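Tropomodulin (Caenorhabditis elegans, PDB 1PGV) probably caps the pointed end of actin filaments, blocking their elongation and depolymerization, and is represented here by its leucine-rich-repeat-like C-terminal domain. Local coordinates at residues D39-E45 against N68-K74; S97-L103 against T125-F131; L110-L114 against Q138-G142. The contacts are given in a common frame with arbitrary orientation. Where two conformers were deposited one is given. Numbering follows the deposited sequence.

How the contacts relate
The three contacts sample the joints between successive beta-alpha units of a repeat domain. Contacts 1 and 2 are equivalent turns that lead from helix to strand, two repeats apart at the N-terminal ends of the strands. Their centres lie 12 Å apart and they touch: E73 O stands 2.8 Å from R101 N and I72 O 2.7 Å from S99 OG, both probable hydrogen bonds. Contact 3 belongs to the other end of the units, where strands lead on to helices. Its centre is 21 Å from contact 2, nearest atoms about 6 Å apart, and 29 Å from contact 1, across the chain's centre. Contacts 2 and 3 alternate along the sequence, framing the same strand-helix-strand unit.

Contact 1 of 3, residues D39-E45 against N68-K74; sequences DDTDLKE and NSKHIEK
Two successive helix-to-strand turns of a leucine-rich-repeat-like fold lie side by side here, burying 572 Å², and converge on a parallel bridge between E45 and K74 (CA to CA, 4.6 Å). D39 ends helix 29-37 as the C-prime residue of a Schellman motif, with phi/psi of 55/49°. Its t side chain receives K70 N at OD1 (2.8 Å, 163°), while OD2 forms a long salt bridge of 3.7 Å to K70 NZ. H71, rotamer m with chi2 -75°, inserts its ring beneath the first turn: T41 CA sits 3.6 Å from the ring centroid, 16° off the normal, a CH-pi contact. A water joins D40 O (2.6 Å), L43 O (2.8 Å) and S69 OG (2.7 Å). K44 has chi1 and chi2 both m, which folds its chain so that CD lies 3.2 Å from H71 O. Its carbonyl fixes the register where the strands begin: K44 O accepts both E73 N at 2.7 Å and K74 N at 2.9 Å.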
ATOM      1  N   ASP A  39     -12.442  15.378   3.906  1.00 32.23           N
ATOM      2  CA  ASP A  39     -13.093  14.089   3.702  1.00 30.99           C
ATOM      3  C   ASP A  39     -14.082  14.121   2.533  1.00 30.25           C
ATOM      4  O   ASP A  39     -15.227  13.676   2.649  1.00 29.45           O
ATOM      5  CB  ASP A  39     -13.793  13.662   4.997  1.00 32.24           C
ATOM      6  CG  ASP A  39     -14.328  12.249   4.934  1.00 32.91           C
ATOM      7  OD1 ASP A  39     -13.721  11.412   4.236  1.00 32.19           O
ATOM      8  OD2 ASP A  39     -15.348  11.971   5.596  1.00 35.42           O
ATOM      9  N   ASP A  40     -13.616  14.647   1.406  1.00 29.70           N
ATOM     10  CA  ASP A  40     -14.417  14.751   0.188  1.00 28.91           C
ATOM     11  C   ASP A  40     -14.993  13.388  -0.182  1.00 29.73           C
ATOM     12  O   ASP A  40     -14.253  12.421  -0.371  1.00 28.43           O
ATOM     13  CB  ASP A  40     -13.543  15.281  -0.947  1.00 29.58           C
ATOM     14  CG  ASP A  40     -14.331  15.583  -2.199  1.00 30.03           C
ATOM     15  OD1 ASP A  40     -14.808  14.633  -2.851  1.00 31.41           O
ATOM     16  OD2 ASP A  40     -14.472  16.778  -2.526  1.00 31.57           O
ATOM     17  N   THR A  41     -16.317  13.319  -0.302  1.00 27.69           N
ATOM     18  CA  THR A  41     -16.993  12.066  -0.623  1.00 29.11           C
ATOM     19  C   THR A  41     -16.783  11.561  -2.050  1.00 28.38           C
ATOM     20  O   THR A  41     -17.008  10.383  -2.330  1.00 27.27           O
ATOM     21  CB  THR A  41     -18.515  12.187  -0.380  1.00 30.42           C
ATOM     22  OG1 THR A  41     -19.148  10.935  -0.668  0.50 30.62           O
ATOM     23  CG2 THR A  41     -19.109  13.271  -1.267  0.50 31.02           C
ATOM     24  N   ASP A  42     -16.340  12.440  -2.946  1.00 27.98           N
ATOM     25  CA  ASP A  42     -16.145  12.064  -4.345  1.00 26.40           C
ATOM     26  C   ASP A  42     -14.709  11.755  -4.758  1.00 26.16           C
ATOM     27  O   ASP A  42     -14.482  11.115  -5.787  1.00 25.72           O
ATOM     28  CB  ASP A  42     -16.712  13.161  -5.246  1.00 28.58           C
ATOM     29  CG  ASP A  42     -18.134  13.535  -4.874  1.00 30.07           C
ATOM     30  OD1 ASP A  42     -18.384  14.722  -4.582  1.00 32.34           O
ATOM     31  OD2 ASP A  42     -19.003  12.637  -4.868  1.00 31.44           O
ATOM     32  N   LEU A  43     -13.737  12.212  -3.975  1.00 25.00           N
ATOM     33  CA  LEU A  43     -12.339  11.947  -4.301  1.00 24.72           C
ATOM     34  C   LEU A  43     -11.994  10.518  -3.885  1.00 25.20           C
ATOM     35  O   LEU A  43     -11.697  10.259  -2.718  1.00 24.46           O
ATOM     36  CB  LEU A  43     -11.430  12.946  -3.580  1.00 23.77           C
ATOM     37  CG  LEU A  43      -9.924  12.820  -3.845  1.00 23.75           C
ATOM     38  CD1 LEU A  43      -9.649  12.791  -5.340  1.00 24.70           C
ATOM     39  CD2 LEU A  43      -9.204  13.987  -3.188  1.00 22.53           C
ATOM     40  N   LYS A  44     -12.042   9.600  -4.849  1.00 24.79           N
ATOM     41  CA  LYS A  44     -11.765   8.188  -4.601  1.00 26.82           C
ATOM     42  C   LYS A  44     -10.382   7.750  -5.063  1.00 26.45           C
ATOM     43  O   LYS A  44      -9.849   6.746  -4.581  1.00 27.15           O
ATOM     44  CB  LYS A  44     -12.807   7.317  -5.303  1.00 29.69           C
ATOM     45  CG  LYS A  44     -14.246   7.656  -4.955  1.00 33.37           C
ATOM     46  CD  LYS A  44     -14.527   7.468  -3.480  1.00 36.21           C
ATOM     47  CE  LYS A  44     -15.986   7.774  -3.164  1.00 38.75           C
ATOM     48  NZ  LYS A  44     -16.915   6.930  -3.963  1.00 40.19           N
ATOM     49  N   GLU A  45      -9.813   8.480  -6.013  1.00 26.39           N
ATOM     50  CA  GLU A  45      -8.495   8.141  -6.525  1.00 26.35           C
ATOM     51  C   GLU A  45      -7.553   9.332  -6.573  1.00 25.91           C
ATOM     52  O   GLU A  45      -7.890  10.395  -7.097  1.00 23.64           O
ATOM     53  CB  GLU A  45      -8.601   7.513  -7.921  1.00 30.80           C
ATOM     54  CG  GLU A  45      -7.257   7.411  -8.643  1.00 36.89           C
ATOM     55  CD  GLU A  45      -7.265   6.442  -9.812  1.00 40.82           C
ATOM     56  OE1 GLU A  45      -8.251   6.433 -10.579  1.00 43.71           O
ATOM     57  OE2 GLU A  45      -6.270   5.696  -9.972  1.00 42.80           O
ATOM     58  N   ASN A  68      -7.553  11.499   6.730  1.00 26.47           N
ATOM     59  CA  ASN A  68      -8.841  12.064   7.118  1.00 27.87           C
ATOM     60  C   ASN A  68      -9.992  11.643   6.208  1.00 27.78           C
ATOM     61  O   ASN A  68     -11.160  11.895   6.513  1.00 27.13           O
ATOM     62  CB  ASN A  68      -8.740  13.586   7.146  1.00 30.58           C
ATOM     63  CG  ASN A  68      -7.675  14.071   8.104  1.00 33.60           C
ATOM     64  OD1 ASN A  68      -7.749  13.816   9.304  1.00 36.15           O
ATOM     65  ND2 ASN A  68      -6.671  14.763   7.577  1.00 35.15           N
ATOM     66  N   SER A  69      -9.662  10.993   5.096  1.00 25.10           N
ATOM     67  CA  SER A  69     -10.681  10.552   4.150  1.00 23.19           C
ATOM     68  C   SER A  69     -11.153   9.119   4.363  1.00 24.53           C
ATOM     69  O   SER A  69     -10.346   8.196   4.453  1.00 23.85           O
ATOM     70  CB  SER A  69     -10.164  10.688   2.719  1.00 23.44           C
ATOM     71  OG  SER A  69     -11.022  10.008   1.815  1.00 23.58           O
ATOM     72  N   LYS A  70     -12.467   8.936   4.437  1.00 24.08           N
ATOM     73  CA  LYS A  70     -13.022   7.602   4.601  1.00 25.88           C
ATOM     74  C   LYS A  70     -13.578   7.161   3.255  1.00 24.81           C
ATOM     75  O   LYS A  70     -14.339   6.202   3.166  1.00 25.96           O
ATOM     76  CB  LYS A  70     -14.129   7.599   5.661  1.00 28.91           C
ATOM     77  CG  LYS A  70     -15.253   8.590   5.418  1.00 32.13           C
ATOM     78  CD  LYS A  70     -16.297   8.491   6.525  1.00 36.30           C
ATOM     79  CE  LYS A  70     -17.347   9.583   6.406  1.00 37.86           C
ATOM     80  NZ  LYS A  70     -18.069   9.530   5.104  1.00 41.14           N
ATOM     81  N   HIS A  71     -13.164   7.860   2.202  1.00 24.57           N
ATOM     82  CA  HIS A  71     -13.631   7.566   0.856  1.00 24.37           C
ATOM     83  C   HIS A  71     -12.541   7.156  -0.129  1.00 23.28           C
ATOM     84  O   HIS A  71     -12.802   6.406  -1.067  1.00 24.09           O
ATOM     85  CB  HIS A  71     -14.382   8.786   0.314  1.00 25.44           C
ATOM     86  CG  HIS A  71     -15.537   9.205   1.170  1.00 25.54           C
ATOM     87  ND1 HIS A  71     -16.728   8.511   1.205  1.00 27.86           N
ATOM     88  CD2 HIS A  71     -15.673  10.228   2.046  1.00 25.64           C
ATOM     89  CE1 HIS A  71     -17.548   9.089   2.065  1.00 26.71           C
ATOM     90  NE2 HIS A  71     -16.932  10.134   2.588  1.00 28.43           N
ATOM     91  N   ILE A  72     -11.318   7.637   0.075  1.00 23.31           N
ATOM     92  CA  ILE A  72     -10.238   7.300  -0.845  1.00 21.40           C
ATOM     93  C   ILE A  72     -10.123   5.790  -1.052  1.00 21.72           C
ATOM     94  O   ILE A  72     -10.094   5.019  -0.093  1.00 20.45           O
ATOM     95  CB  ILE A  72      -8.887   7.879  -0.361  1.00 22.37           C
ATOM     96  CG1 ILE A  72      -7.790   7.545  -1.375  1.00 22.53           C
ATOM     97  CG2 ILE A  72      -8.559   7.351   1.027  1.00 22.74           C
ATOM     98  CD1 ILE A  72      -6.453   8.223  -1.087  1.00 23.06           C
ATOM     99  N   GLU A  73     -10.067   5.381  -2.317  1.00 20.30           N
ATOM    100  CA  GLU A  73      -9.984   3.975  -2.686  1.00 21.39           C
ATOM    101  C   GLU A  73      -8.665   3.595  -3.334  1.00 19.93           C
ATOM    102  O   GLU A  73      -8.229   2.446  -3.243  1.00 20.59           O
ATOM    103  CB  GLU A  73     -11.129   3.622  -3.644  1.00 22.76           C
ATOM    104  CG  GLU A  73     -12.491   3.583  -2.977  1.00 25.44           C
ATOM    105  CD  GLU A  73     -13.624   3.390  -3.968  1.00 29.72           C
ATOM    106  OE1 GLU A  73     -13.377   2.850  -5.067  1.00 31.26           O
ATOM    107  OE2 GLU A  73     -14.763   3.769  -3.634  1.00 31.63           O
ATOM    108  N   LYS A  74      -8.037   4.551  -4.007  1.00 20.09           N
ATOM    109  CA  LYS A  74      -6.767   4.292  -4.670  1.00 19.84           C
ATOM    110  C   LYS A  74      -5.791   5.433  -4.433  1.00 19.77           C
ATOM    111  O   LYS A  74      -6.122   6.601  -4.625  1.00 18.91           O
ATOM    112  CB  LYS A  74      -6.976   4.102  -6.173  1.00 21.90           C
ATOM    113  CG  LYS A  74      -7.898   2.951  -6.534  1.00 26.52           C
ATOM    114  CD  LYS A  74      -8.021   2.803  -8.046  1.00 31.80           C
ATOM    115  CE  LYS A  74      -8.945   1.652  -8.417  1.00 35.04           C
ATOM    116  NZ  LYS A  74      -9.016   1.462  -9.895  1.00 38.37           N
TER
HETATM  117  O   HOH W   1     -11.769  11.551  -0.263  1.00 22.05           O
HETATM  118  O   HOH W   2      -7.958   3.369 -11.575  1.00 50.88           O

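Contact 2 of 3, residues S97-L103 against T125-F131; sequences SPSLRVL and TQSIVEF
S97-L103 and T125-F131 run parallel, with V102 paired to E130 (CA to CA, 4.7 Å) and L103 to F131 (5.1 Å). R101 O accepts both V129 N (2.8 Å) and E130 N (3.0 Å), then L103 N donates to E130 O (2.9 Å). Before the strands, hydroxyls tie the turns. S97 (t) closes an ST motif, L100 N to S97 OG being 2.9 Å; T125 and S127, both p, donate from OG1 to S97 O (2.8 Å) and from OG to L100 O (2.7 Å). R101 has CB directed away, yet chi1 m, chi2 -95° and chi3 m lay its guanidinium over V129, NH1 to CG1 3.5 Å, and a water bridges NH1 (2.9 Å) to S127 O (2.7 Å). V102 (t) and the extended E130 (t, t) share one face, CG1 to OE2 3.5 Å, while E130 OE1 pairs with R161. Toward the helices, I128 (m, t) sets CD1 4.1 Å from L100 CD2 and 4.2 Å from L103 CB; L103 (t, p) meets F131 (t, chi2 -83°), CD2 to CE2 3.9 Å. Such neighbouring strands, joined through helix 112-121 by a beta-alpha-beta crossover, are typical of the curved parallel sheet of leucine-rich-repeat domains.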
ATOM      1  N   SER A  97      -7.407   3.805   7.482  1.00 18.96           N
ATOM      2  CA  SER A  97      -8.379   3.738   6.388  1.00 19.54           C
ATOM      3  C   SER A  97      -9.247   2.493   6.236  1.00 19.97           C
ATOM      4  O   SER A  97      -8.752   1.370   6.228  1.00 21.16           O
ATOM      5  CB  SER A  97      -7.673   3.992   5.055  1.00 18.42           C
ATOM      6  OG  SER A  97      -8.607   3.958   3.977  1.00 18.26           O
ATOM      7  N   PRO A  98     -10.573   2.689   6.115  1.00 20.52           N
ATOM      8  CA  PRO A  98     -11.486   1.558   5.946  1.00 19.99           C
ATOM      9  C   PRO A  98     -11.823   1.381   4.458  1.00 19.15           C
ATOM     10  O   PRO A  98     -12.401   0.370   4.051  1.00 19.62           O
ATOM     11  CB  PRO A  98     -12.700   1.988   6.758  1.00 21.05           C
ATOM     12  CG  PRO A  98     -12.773   3.435   6.452  1.00 20.43           C
ATOM     13  CD  PRO A  98     -11.310   3.880   6.575  1.00 21.44           C
ATOM     14  N   SER A  99     -11.419   2.357   3.648  1.00 18.87           N
ATOM     15  CA  SER A  99     -11.725   2.346   2.220  1.00 19.22           C
ATOM     16  C   SER A  99     -10.580   2.136   1.233  1.00 17.56           C
ATOM     17  O   SER A  99     -10.817   1.761   0.084  1.00 17.35           O
ATOM     18  CB  SER A  99     -12.450   3.648   1.856  1.00 21.78           C
ATOM     19  OG  SER A  99     -11.640   4.788   2.132  1.00 22.70           O
ATOM     20  N   LEU A 100      -9.341   2.380   1.656  1.00 16.37           N
ATOM     21  CA  LEU A 100      -8.213   2.228   0.738  1.00 15.92           C
ATOM     22  C   LEU A 100      -8.097   0.807   0.201  1.00 15.96           C
ATOM     23  O   LEU A 100      -7.881  -0.144   0.956  1.00 15.98           O
ATOM     24  CB  LEU A 100      -6.903   2.643   1.429  1.00 16.10           C
ATOM     25  CG  LEU A 100      -5.673   2.777   0.532  1.00 16.95           C
ATOM     26  CD1 LEU A 100      -5.939   3.794  -0.580  1.00 16.93           C
ATOM     27  CD2 LEU A 100      -4.480   3.230   1.384  1.00 17.12           C
ATOM     28  N   ARG A 101      -8.222   0.676  -1.117  1.00 16.73           N
ATOM     29  CA  ARG A 101      -8.172  -0.618  -1.786  1.00 16.86           C
ATOM     30  C   ARG A 101      -6.877  -0.896  -2.527  1.00 16.16           C
ATOM     31  O   ARG A 101      -6.443  -2.042  -2.627  1.00 16.49           O
ATOM     32  CB  ARG A 101      -9.329  -0.713  -2.786  1.00 19.64           C
ATOM     33  CG  ARG A 101     -10.693  -0.526  -2.164  1.00 25.48           C
ATOM     34  CD  ARG A 101     -11.301  -1.860  -1.819  1.00 32.94           C
ATOM     35  NE  ARG A 101     -11.420  -2.689  -3.015  1.00 37.32           N
ATOM     36  CZ  ARG A 101     -11.883  -3.934  -3.021  1.00 39.07           C
ATOM     37  NH1 ARG A 101     -12.277  -4.501  -1.888  1.00 39.15           N
ATOM     38  NH2 ARG A 101     -11.941  -4.613  -4.159  1.00 40.67           N
ATOM     39  N   VAL A 102      -6.272   0.151  -3.069  1.00 16.35           N
ATOM     40  CA  VAL A 102      -5.043  -0.001  -3.828  1.00 16.07           C
ATOM     41  C   VAL A 102      -4.009   1.019  -3.368  1.00 16.14           C
ATOM     42  O   VAL A 102      -4.301   2.205  -3.265  1.00 17.12           O
ATOM     43  CB  VAL A 102      -5.311   0.195  -5.342  1.00 18.31           C
ATOM     44  CG1 VAL A 102      -4.011   0.132  -6.129  1.00 19.66           C
ATOM     45  CG2 VAL A 102      -6.278  -0.878  -5.833  1.00 21.23           C
ATOM     46  N   LEU A 103      -2.811   0.534  -3.060  1.00 16.89           N
ATOM     47  CA  LEU A 103      -1.723   1.404  -2.631  1.00 15.85           C
ATOM     48  C   LEU A 103      -0.528   1.049  -3.491  1.00 16.70           C
ATOM     49  O   LEU A 103      -0.095  -0.103  -3.514  1.00 16.79           O
ATOM     50  CB  LEU A 103      -1.391   1.176  -1.154  1.00 16.91           C
ATOM     51  CG  LEU A 103      -0.245   2.045  -0.623  1.00 18.32           C
ATOM     52  CD1 LEU A 103      -0.614   3.513  -0.765  1.00 18.72           C
ATOM     53  CD2 LEU A 103       0.035   1.692   0.840  1.00 17.67           C
ATOM     54  N   THR A 125      -7.151  -2.927   9.312  1.00 16.92           N
ATOM     55  CA  THR A 125      -8.483  -2.806   8.710  1.00 17.46           C
ATOM     56  C   THR A 125      -8.679  -3.752   7.532  1.00 17.32           C
ATOM     57  O   THR A 125      -9.820  -4.055   7.143  1.00 16.89           O
ATOM     58  CB  THR A 125      -8.746  -1.379   8.198  1.00 18.97           C
ATOM     59  OG1 THR A 125      -7.887  -1.108   7.086  1.00 16.31           O
ATOM     60  CG2 THR A 125      -8.499  -0.365   9.291  1.00 18.27           C
ATOM     61  N   GLN A 126      -7.571  -4.211   6.959  1.00 14.99           N
ATOM     62  CA  GLN A 126      -7.601  -5.102   5.809  1.00 15.74           C
ATOM     63  C   GLN A 126      -8.494  -4.600   4.664  1.00 15.90           C
ATOM     64  O   GLN A 126      -9.198  -5.377   4.009  1.00 16.67           O
ATOM     65  CB  GLN A 126      -8.012  -6.513   6.250  1.00 16.71           C
ATOM     66  CG  GLN A 126      -6.929  -7.179   7.112  1.00 17.12           C
ATOM     67  CD  GLN A 126      -7.246  -8.610   7.488  1.00 18.99           C
ATOM     68  OE1 GLN A 126      -7.689  -9.402   6.657  1.00 19.06           O
ATOM     69  NE2 GLN A 126      -6.998  -8.958   8.752  1.00 22.42           N
ATOM     70  N   SER A 127      -8.446  -3.297   4.423  1.00 16.09           N
ATOM     71  CA  SER A 127      -9.222  -2.695   3.341  1.00 15.61           C
ATOM     72  C   SER A 127      -8.478  -2.875   2.020  1.00 15.95           C
ATOM     73  O   SER A 127      -9.088  -3.053   0.966  1.00 16.50           O
ATOM     74  CB  SER A 127      -9.434  -1.204   3.611  1.00 17.15           C
ATOM     75  OG  SER A 127      -8.202  -0.496   3.583  1.00 16.33           O
ATOM     76  N   ILE A 128      -7.148  -2.852   2.077  1.00 16.43           N
ATOM     77  CA  ILE A 128      -6.333  -2.983   0.875  1.00 14.96           C
ATOM     78  C   ILE A 128      -6.356  -4.357   0.206  1.00 16.37           C
ATOM     79  O   ILE A 128      -6.204  -5.384   0.874  1.00 16.89           O
ATOM     80  CB  ILE A 128      -4.852  -2.608   1.176  1.00 15.48           C
ATOM     81  CG1 ILE A 128      -4.772  -1.141   1.610  1.00 15.06           C
ATOM     82  CG2 ILE A 128      -3.987  -2.867  -0.046  1.00 13.58           C
ATOM     83  CD1 ILE A 128      -3.371  -0.680   2.036  1.00 16.77           C
ATOM     84  N   VAL A 129      -6.542  -4.368  -1.118  1.00 16.06           N
ATOM     85  CA  VAL A 129      -6.551  -5.615  -1.884  1.00 17.06           C
ATOM     86  C   VAL A 129      -5.372  -5.680  -2.846  1.00 16.64           C
ATOM     87  O   VAL A 129      -5.010  -6.753  -3.330  1.00 17.07           O
ATOM     88  CB  VAL A 129      -7.866  -5.796  -2.686  1.00 19.28           C
ATOM     89  CG1 VAL A 129      -9.048  -5.752  -1.739  1.00 19.68           C
ATOM     90  CG2 VAL A 129      -7.979  -4.730  -3.762  1.00 21.14           C
ATOM     91  N   GLU A 130      -4.772  -4.527  -3.129  1.00 16.35           N
ATOM     92  CA  GLU A 130      -3.617  -4.476  -4.009  1.00 17.46           C
ATOM     93  C   GLU A 130      -2.545  -3.577  -3.397  1.00 16.41           C
ATOM     94  O   GLU A 130      -2.774  -2.392  -3.173  1.00 17.62           O
ATOM     95  CB  GLU A 130      -4.007  -3.942  -5.387  1.00 20.27           C
ATOM     96  CG  GLU A 130      -2.839  -3.856  -6.356  1.00 23.53           C
ATOM     97  CD  GLU A 130      -3.280  -3.459  -7.750  1.00 29.71           C
ATOM     98  OE1 GLU A 130      -4.091  -4.198  -8.346  1.00 31.01           O
ATOM     99  OE2 GLU A 130      -2.820  -2.409  -8.249  1.00 31.01           O
ATOM    100  N   PHE A 131      -1.378  -4.159  -3.136  1.00 15.59           N
ATOM    101  CA  PHE A 131      -0.250  -3.432  -2.551  1.00 16.41           C
ATOM    102  C   PHE A 131       0.946  -3.657  -3.473  1.00 17.10           C
ATOM    103  O   PHE A 131       1.459  -4.764  -3.558  1.00 19.20           O
ATOM    104  CB  PHE A 131       0.036  -3.979  -1.141  1.00 17.63           C
ATOM    105  CG  PHE A 131       1.193  -3.311  -0.447  1.00 21.24           C
ATOM    106  CD1 PHE A 131       2.499  -3.707  -0.704  1.00 19.69           C
ATOM    107  CD2 PHE A 131       0.972  -2.273   0.455  1.00 24.22           C
ATOM    108  CE1 PHE A 131       3.576  -3.077  -0.071  1.00 21.39           C
ATOM    109  CE2 PHE A 131       2.040  -1.637   1.093  1.00 25.60           C
ATOM    110  CZ  PHE A 131       3.347  -2.043   0.825  1.00 25.51           C
TER
HETATM  111  O   HOH W   3     -11.797  -3.377   0.788  1.00 29.15           O

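Contact 3 of 3, residues L110-L114 against Q138-G142; sequences LTPEL and QSVLG
L110 meets the loop Q138-G142 through water, since no direct hydrogen bond joins the two segments. Its carbonyl O receives one water at 2.8 Å, which accepts from Q138 N (2.8 Å), and another at 2.9 Å, which also donates to Q138 O (2.7 Å); its CA-to-CB bond points away from the loop, and the side chain (m, t) packs on D84 and A87 of helix 84-87. T111, extended at phi/psi -86/154°, is the N-cap of helix 112-121. Its p rotamer brings OG1 within 3.2 Å of L114 N, a capping bond at 157°, and the same hydroxyl is hydrogen-bonded to D84. T111 CG2 lies 3.5 Å from NE2 of Q138, whose CB points toward this segment. The geometry is that of adjacent strand-to-helix connections in a leucine-rich-repeat-like domain: one helix has just begun at P112, while the next, helix 143-155, starts after G142. P112, already helical (phi/psi -55/-38°), loses 90 Å² of the 251 Å² buried in total. Its ring, with C-gamma exo pucker, sits against the following loop: CD is 3.8 Å from Q138 OE1, CG 3.4 Å from V140 O, and CB 3.5 Å from L141 O. L141 (m, t) adds an apolar contact, CD2 to P112 CB 3.9 Å. E113 (m, p) stays at the margin, its OE2 4.5 Å from L141 O with no bond between these two acceptors.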
ATOM      1  N   LEU A 110      12.263   3.212  -0.987  1.00 19.48           N
ATOM      2  CA  LEU A 110      11.813   2.664   0.287  1.00 18.99           C
ATOM      3  C   LEU A 110      12.638   1.446   0.688  1.00 19.22           C
ATOM      4  O   LEU A 110      13.021   0.639  -0.155  1.00 18.45           O
ATOM      5  CB  LEU A 110      10.331   2.287   0.199  1.00 19.71           C
ATOM      6  CG  LEU A 110       9.408   3.430  -0.226  1.00 21.37           C
ATOM      7  CD1 LEU A 110       7.958   2.965  -0.136  1.00 18.25           C
ATOM      8  CD2 LEU A 110       9.632   4.640   0.678  1.00 22.28           C
ATOM      9  N   THR A 111      12.907   1.315   1.983  1.00 18.52           N
ATOM     10  CA  THR A 111      13.700   0.197   2.484  1.00 18.72           C
ATOM     11  C   THR A 111      12.856  -1.040   2.757  1.00 19.66           C
ATOM     12  O   THR A 111      11.659  -0.937   3.024  1.00 17.29           O
ATOM     13  CB  THR A 111      14.414   0.559   3.798  1.00 20.18           C
ATOM     14  OG1 THR A 111      13.440   0.731   4.834  1.00 20.34           O
ATOM     15  CG2 THR A 111      15.208   1.841   3.635  1.00 21.38           C
ATOM     16  N   PRO A 112      13.477  -2.228   2.704  1.00 19.13           N
ATOM     17  CA  PRO A 112      12.763  -3.482   2.957  1.00 19.86           C
ATOM     18  C   PRO A 112      12.066  -3.459   4.312  1.00 20.48           C
ATOM     19  O   PRO A 112      10.953  -3.969   4.461  1.00 20.80           O
ATOM     20  CB  PRO A 112      13.877  -4.526   2.903  1.00 20.67           C
ATOM     21  CG  PRO A 112      14.803  -3.960   1.878  1.00 19.91           C
ATOM     22  CD  PRO A 112      14.860  -2.493   2.266  1.00 20.82           C
ATOM     23  N   GLU A 113      12.724  -2.859   5.301  1.00 20.52           N
ATOM     24  CA  GLU A 113      12.170  -2.780   6.646  1.00 21.58           C
ATOM     25  C   GLU A 113      10.883  -1.964   6.686  1.00 20.48           C
ATOM     26  O   GLU A 113       9.924  -2.338   7.358  1.00 19.79           O
ATOM     27  CB  GLU A 113      13.187  -2.154   7.609  1.00 25.26           C
ATOM     28  CG  GLU A 113      14.480  -2.945   7.780  1.00 31.49           C
ATOM     29  CD  GLU A 113      15.243  -3.121   6.479  1.00 33.04           C
ATOM     30  OE1 GLU A 113      15.438  -2.124   5.752  1.00 31.39           O
ATOM     31  OE2 GLU A 113      15.658  -4.261   6.189  1.00 37.70           O
ATOM     32  N   LEU A 114      10.863  -0.841   5.979  1.00 19.26           N
ATOM     33  CA  LEU A 114       9.664  -0.013   5.976  1.00 19.53           C
ATOM     34  C   LEU A 114       8.538  -0.745   5.248  1.00 18.44           C
ATOM     35  O   LEU A 114       7.395  -0.737   5.703  1.00 19.03           O
ATOM     36  CB  LEU A 114       9.928   1.335   5.308  1.00 20.31           C
ATOM     37  CG  LEU A 114       8.708   2.264   5.274  1.00 23.17           C
ATOM     38  CD1 LEU A 114       8.119   2.411   6.669  1.00 21.91           C
ATOM     39  CD2 LEU A 114       9.114   3.615   4.715  1.00 24.95           C
ATOM     40  N   GLN A 138      16.680  -0.319  -3.415  1.00 27.74           N
ATOM     41  CA  GLN A 138      17.216  -1.443  -2.644  1.00 31.20           C
ATOM     42  C   GLN A 138      16.273  -2.608  -2.905  1.00 31.67           C
ATOM     43  O   GLN A 138      15.249  -2.732  -2.235  1.00 33.32           O
ATOM     44  CB  GLN A 138      17.187  -1.155  -1.143  1.00 34.14           C
ATOM     45  CG  GLN A 138      18.099  -0.063  -0.652  1.00 39.23           C
ATOM     46  CD  GLN A 138      18.041   0.069   0.860  1.00 41.92           C
ATOM     47  OE1 GLN A 138      18.248  -0.904   1.589  1.00 43.80           O
ATOM     48  NE2 GLN A 138      17.754   1.274   1.340  1.00 45.32           N
ATOM     49  N   SER A 139      16.612  -3.463  -3.860  1.00 31.46           N
ATOM     50  CA  SER A 139      15.747  -4.587  -4.199  1.00 32.72           C
ATOM     51  C   SER A 139      15.778  -5.778  -3.237  1.00 30.80           C
ATOM     52  O   SER A 139      14.739  -6.380  -2.962  1.00 33.83           O
ATOM     53  CB  SER A 139      16.058  -5.063  -5.623  1.00 33.83           C
ATOM     54  OG  SER A 139      17.432  -5.369  -5.775  1.00 37.89           O
ATOM     55  N   VAL A 140      16.954  -6.115  -2.718  1.00 28.82           N
ATOM     56  CA  VAL A 140      17.086  -7.256  -1.809  1.00 26.14           C
ATOM     57  C   VAL A 140      16.421  -7.032  -0.457  1.00 24.09           C
ATOM     58  O   VAL A 140      16.870  -6.212   0.344  1.00 21.26           O
ATOM     59  CB  VAL A 140      18.568  -7.611  -1.580  1.00 27.53           C
ATOM     60  CG1 VAL A 140      18.681  -8.824  -0.661  1.00 29.37           C
ATOM     61  CG2 VAL A 140      19.240  -7.892  -2.920  1.00 30.86           C
ATOM     62  N   LEU A 141      15.354  -7.786  -0.201  1.00 20.98           N
ATOM     63  CA  LEU A 141      14.612  -7.667   1.047  1.00 19.54           C
ATOM     64  C   LEU A 141      15.346  -8.277   2.238  1.00 18.51           C
ATOM     65  O   LEU A 141      15.339  -7.716   3.334  1.00 19.34           O
ATOM     66  CB  LEU A 141      13.251  -8.352   0.913  1.00 20.75           C
ATOM     67  CG  LEU A 141      12.322  -7.835  -0.185  1.00 23.32           C
ATOM     68  CD1 LEU A 141      11.112  -8.757  -0.304  1.00 21.36           C
ATOM     69  CD2 LEU A 141      11.889  -6.414   0.142  1.00 25.88           C
ATOM     70  N   GLY A 142      15.962  -9.430   2.016  1.00 16.14           N
ATOM     71  CA  GLY A 142      16.661 -10.111   3.091  1.00 16.50           C
ATOM     72  C   GLY A 142      15.730 -11.109   3.747  1.00 14.73           C
ATOM     73  O   GLY A 142      14.500 -10.963   3.692  1.00 15.71           O
TER
HETATM   74  O   HOH W   4      15.166   1.385  -1.754  1.00 22.92           O
HETATM   75  O   HOH W   5      13.178  -2.208  -0.639  1.00 22.97           O